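Local coordinates for protein adhesin (Neisseria meningitidis, PDB 5MY7) that acts as a lysozyme inhibitor and probably also takes part in cell adhesion, at residues Val44-Gly49 and Ala59-Asn64; Gly88-Gly93 and Ile107-Pro112. All blocks are in the same frame, centred on the assembly; numbering follows the deposited sequence.

How the contacts relate
Contact 1 and contact 2 each pair the two middle strands of a four-stranded antiparallel sheet, and the two sheets meet through their apolar sides. The centres of contacts 1 and 2 are 11 Å apart, with contact 1 first along the chain. Val-46 sits at the junction: its CG2 is 3.9 Å from Ile-107 CD1 and its CG1 is 4.0 Å from Leu-92 CD1. Further along, Ile-63 CD1 packs 3.9 Å from Tyr-90 CD2. The Cys-38 to Cys-121 disulfide joins the loop after strand 31-37 to strand 116-121; Val-44 touches Cys-38 and Ile-107 touches Cys-121. A bound sodium ion lies about 4 Å from the side chain of Pro-112 but about 14 Å from that of Ala-61.

Contact 1 of 2, residues Val44-Gly49 and Ala59-Asn64; sequences VKVTYG and ASAVIN
Val-46 packs against Ala-59 and Ala-61 at the apolar centre of a beta hairpin, strands 43-50 and 56-63, in the ACP-like domain. One branch of the valine serves each alanine. CG1, anti to the backbone N (chi1 -176°), meets Ala-59 CB at 3.9 Å, while CG2 reaches Ala-61 CB at 4.2 Å. Tyr-48 closes in on Ala-59 from the same side of the sheet, its CE1 3.8 Å from the methyl; Val-46 CG1 also sits over one face of that ring, offset toward the rim. At the other end Val-44 extends the apolar row, with CG2 4.1 Å from Ala-61 CB. This surface faces the second sheet, whose Ile-107 touches both Val-46 and Tyr-48. The phenol OH is hydrogen-bonded to Tyr-36 OH, which gives the hydroxyl of this buried tyrosine a partner.

The backbones hold the register through the hydrogen-bonded antiparallel pair Thr-47 and Ser-60: Thr-47 N donates to Ser-60 O at 2.9 Å, and Ser-60 N returns a bond to Thr-47 O. Val-62 N to Lys-45 O is a weak bond.

Thr-47 and Ser-60 send their side chains to the opposite, more polar face, and each hydroxyl finds its partner on an outer strand: Thr-47 OG1 bonds Thr-33 OG1, and Ser-60 OG bonds Arg-67 NH1. Lys-45 and Val-62 lie side by side on this face, pointing the same way, with the lysine NZ close to the like-charged Arg-67. Beside the weak backbone bond between these two residues a water bridges them a second time, accepting from Lys-45 N at 3.0 Å and donating to Val-62 O at 2.8 Å.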
# COMPACT_ATOMS: atom_id res chain seq x y z
N VAL A 44 2.47 7.02 -8.10
CA VAL A 44 1.38 6.06 -7.88
C VAL A 44 0.32 6.64 -6.93
O VAL A 44 0.68 7.31 -5.93
CB VAL A 44 1.95 4.67 -7.37
CG1 VAL A 44 2.65 4.76 -6.01
CG2 VAL A 44 0.86 3.59 -7.36
N LYS A 45 -0.95 6.33 -7.23
CA LYS A 45 -2.08 6.72 -6.41
C LYS A 45 -2.64 5.45 -5.75
O LYS A 45 -3.00 4.47 -6.46
CB LYS A 45 -3.15 7.39 -7.29
CG LYS A 45 -4.30 8.06 -6.59
CD LYS A 45 -5.19 8.87 -7.58
CE LYS A 45 -5.89 7.98 -8.64
NZ LYS A 45 -6.68 6.73 -8.18
N VAL A 46 -2.80 5.50 -4.42
CA VAL A 46 -3.30 4.34 -3.65
C VAL A 46 -4.51 4.73 -2.84
O VAL A 46 -4.51 5.76 -2.16
CB VAL A 46 -2.21 3.76 -2.67
CG1 VAL A 46 -2.72 2.48 -1.95
CG2 VAL A 46 -0.92 3.48 -3.44
N THR A 47 -5.56 3.89 -2.91
CA THR A 47 -6.80 4.03 -2.17
C THR A 47 -6.87 2.97 -1.07
O THR A 47 -6.73 1.77 -1.36
CB THR A 47 -8.02 3.97 -3.10
OG1 THR A 47 -7.93 5.02 -4.08
CG2 THR A 47 -9.35 4.11 -2.30
N TYR A 48 -7.04 3.42 0.18
CA TYR A 48 -7.15 2.56 1.34
C TYR A 48 -8.59 2.47 1.80
O TYR A 48 -9.29 3.52 1.94
CB TYR A 48 -6.25 3.05 2.49
CG TYR A 48 -4.78 3.21 2.11
CD1 TYR A 48 -3.91 2.11 2.14
CD2 TYR A 48 -4.25 4.43 1.67
CE1 TYR A 48 -2.58 2.22 1.77
CE2 TYR A 48 -2.91 4.54 1.32
CZ TYR A 48 -2.08 3.43 1.35
OH TYR A 48 -0.74 3.52 1.00
N GLY A 49 -9.04 1.23 2.05
CA GLY A 49 -10.33 0.99 2.70
C GLY A 49 -10.23 0.87 4.21
O GLY A 49 -9.28 0.25 4.73
N ALA A 59 -5.54 -2.12 0.23
CA ALA A 59 -4.87 -1.02 -0.52
C ALA A 59 -5.06 -1.31 -1.99
O ALA A 59 -4.77 -2.41 -2.46
CB ALA A 59 -3.38 -0.97 -0.18
N SER A 60 -5.53 -0.31 -2.78
CA SER A 60 -5.79 -0.47 -4.23
C SER A 60 -4.91 0.57 -4.97
O SER A 60 -5.11 1.79 -4.81
CB SER A 60 -7.31 -0.25 -4.52
OG SER A 60 -7.59 -0.33 -5.89
N ALA A 61 -3.95 0.09 -5.78
CA ALA A 61 -2.96 0.96 -6.49
C ALA A 61 -3.24 0.87 -7.98
O ALA A 61 -3.53 -0.23 -8.51
CB ALA A 61 -1.55 0.44 -6.23
N VAL A 62 -3.16 2.00 -8.69
CA VAL A 62 -3.31 1.95 -10.14
C VAL A 62 -1.91 1.78 -10.75
O VAL A 62 -1.05 2.66 -10.58
CB VAL A 62 -4.02 3.24 -10.67
CG1 VAL A 62 -4.12 3.13 -12.18
CG2 VAL A 62 -5.40 3.35 -10.02
N ILE A 63 -1.66 0.63 -11.40
CA ILE A 63 -0.34 0.26 -11.93
C ILE A 63 -0.54 -0.02 -13.43
O ILE A 63 -1.40 -0.87 -13.81
CB ILE A 63 0.29 -0.95 -11.18
CG1 ILE A 63 0.41 -0.61 -9.68
CG2 ILE A 63 1.63 -1.33 -11.84
CD1 ILE A 63 0.83 -1.84 -8.84
N ASN A 64 0.13 0.74 -14.29
CA ASN A 64 -0.15 0.70 -15.79
C ASN A 64 -1.61 0.82 -16.14
O ASN A 64 -2.13 0.16 -17.06
CB ASN A 64 0.43 -0.59 -16.34
CG ASN A 64 1.94 -0.66 -16.18
OD1 ASN A 64 2.51 -1.69 -15.77
ND2 ASN A 64 2.61 0.41 -16.51
O HOH W 1 -1.32 5.41 -10.01

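Contact 2 of 2, residues Gly88-Gly93 and Ile107-Pro112; sequences GGYVLG and IMITAP
Pro-112 lies over one face of the Tyr-90 ring, just beyond the paired antiparallel strands 91-94 and 107-110 at the middle of the second sheet. This is a CH-pi contact: Pro-112 CD stands 3.8 Å from the ring centroid and only 5° off the ring normal, almost squarely above the centre. CB and CG of the proline both lie 3.6 Å from Gly-88 O. The tyrosine ring spans several partners: CE2 meets Ala-111 CB at 3.9 Å, and CD2 meets Ile-109 CG2 at 4.0 Å. Val-68 and Met-70 of the first sheet also touch this tyrosine.

Val-91 and Thr-110 exchange two backbone hydrogen bonds between the tyrosine and the leucine, Leu-92; Gly-93 and Met-108 do the same on the other side of the leucine. A water is held at the first pair, donating to Val-91 O and hydrogen-bonded to Thr-110 OG1.

Leu-92 carries the buried end. It faces Ile-109 in the non-hydrogen-bonded pair, and its side chain enters the core between the sheets, where Val-46 and Met-70 also touch it. CG, anti to the backbone N (chi1 -173°), lies 3.7 Å from Met-108 O. One methyl serves both isoleucines: Leu-92 CD1 is 4.0 Å from Ile-109 CG1 and 3.9 Å from Ile-107 CD1.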
# COMPACT_ATOMS: atom_id res chain seq x y z
N GLY A 88 2.42 -14.36 -4.78
CA GLY A 88 2.12 -14.37 -6.21
C GLY A 88 1.53 -13.12 -6.82
O GLY A 88 1.45 -13.00 -8.06
N GLY A 89 1.07 -12.21 -5.96
CA GLY A 89 0.59 -10.92 -6.36
C GLY A 89 1.56 -9.78 -6.00
O GLY A 89 2.67 -9.95 -5.46
N TYR A 90 1.10 -8.56 -6.28
CA TYR A 90 1.79 -7.35 -5.80
C TYR A 90 1.65 -7.27 -4.27
O TYR A 90 0.59 -7.63 -3.70
CB TYR A 90 1.22 -6.06 -6.46
CG TYR A 90 1.66 -5.90 -7.92
CD1 TYR A 90 0.94 -6.49 -8.96
CD2 TYR A 90 2.76 -5.12 -8.25
CE1 TYR A 90 1.35 -6.34 -10.28
CE2 TYR A 90 3.18 -4.97 -9.57
CZ TYR A 90 2.47 -5.58 -10.58
OH TYR A 90 2.85 -5.43 -11.90
N VAL A 91 2.68 -6.69 -3.62
CA VAL A 91 2.69 -6.54 -2.16
C VAL A 91 3.10 -5.12 -1.78
O VAL A 91 4.19 -4.63 -2.18
CB VAL A 91 3.66 -7.58 -1.50
CG1 VAL A 91 3.78 -7.35 0.01
CG2 VAL A 91 3.18 -9.01 -1.79
N LEU A 92 2.23 -4.46 -1.00
CA LEU A 92 2.48 -3.10 -0.50
C LEU A 92 2.89 -3.14 0.97
O LEU A 92 2.19 -3.76 1.79
CB LEU A 92 1.28 -2.19 -0.74
CG LEU A 92 1.43 -0.67 -0.42
CD1 LEU A 92 0.46 0.13 -1.28
CD2 LEU A 92 1.24 -0.27 1.04
N GLY A 93 4.00 -2.46 1.32
CA GLY A 93 4.43 -2.32 2.71
C GLY A 93 4.48 -0.85 3.16
O GLY A 93 4.90 0.05 2.37
N ILE A 107 5.62 4.46 1.62
CA ILE A 107 5.26 3.12 1.13
C ILE A 107 6.31 2.53 0.20
O ILE A 107 7.18 3.26 -0.34
CB ILE A 107 3.86 3.06 0.43
CG1 ILE A 107 3.85 3.67 -1.01
CG2 ILE A 107 2.76 3.65 1.28
CD1 ILE A 107 2.58 3.35 -1.82
N MET A 108 6.23 1.22 -0.01
CA MET A 108 6.92 0.53 -1.12
C MET A 108 6.00 -0.51 -1.71
O MET A 108 5.09 -1.01 -0.99
CB MET A 108 8.23 -0.08 -0.68
CG MET A 108 8.06 -1.15 0.42
SD MET A 108 9.62 -1.77 1.10
CE MET A 108 10.50 -0.45 1.84
N ILE A 109 6.17 -0.83 -3.01
CA ILE A 109 5.39 -1.89 -3.68
C ILE A 109 6.36 -2.81 -4.42
O ILE A 109 7.22 -2.36 -5.23
CB ILE A 109 4.33 -1.34 -4.68
CG1 ILE A 109 3.35 -0.36 -3.98
CG2 ILE A 109 3.54 -2.47 -5.32
CD1 ILE A 109 2.40 0.40 -4.89
N THR A 110 6.21 -4.13 -4.15
CA THR A 110 7.00 -5.17 -4.75
C THR A 110 6.13 -5.94 -5.74
O THR A 110 4.97 -6.26 -5.46
CB THR A 110 7.58 -6.11 -3.65
OG1 THR A 110 8.37 -5.35 -2.72
CG2 THR A 110 8.48 -7.15 -4.27
N ALA A 111 6.72 -6.25 -6.91
CA ALA A 111 6.04 -7.02 -7.96
C ALA A 111 6.06 -8.54 -7.66
O ALA A 111 6.81 -9.00 -6.77
CB ALA A 111 6.69 -6.71 -9.29
N PRO A 112 5.26 -9.33 -8.39
CA PRO A 112 5.27 -10.80 -8.19
C PRO A 112 6.65 -11.46 -8.35
O PRO A 112 6.87 -12.55 -7.77
CB PRO A 112 4.32 -11.29 -9.27
CG PRO A 112 3.34 -10.19 -9.42
CD PRO A 112 4.16 -8.90 -9.27
O HOH W 2 6.76 -4.28 -0.69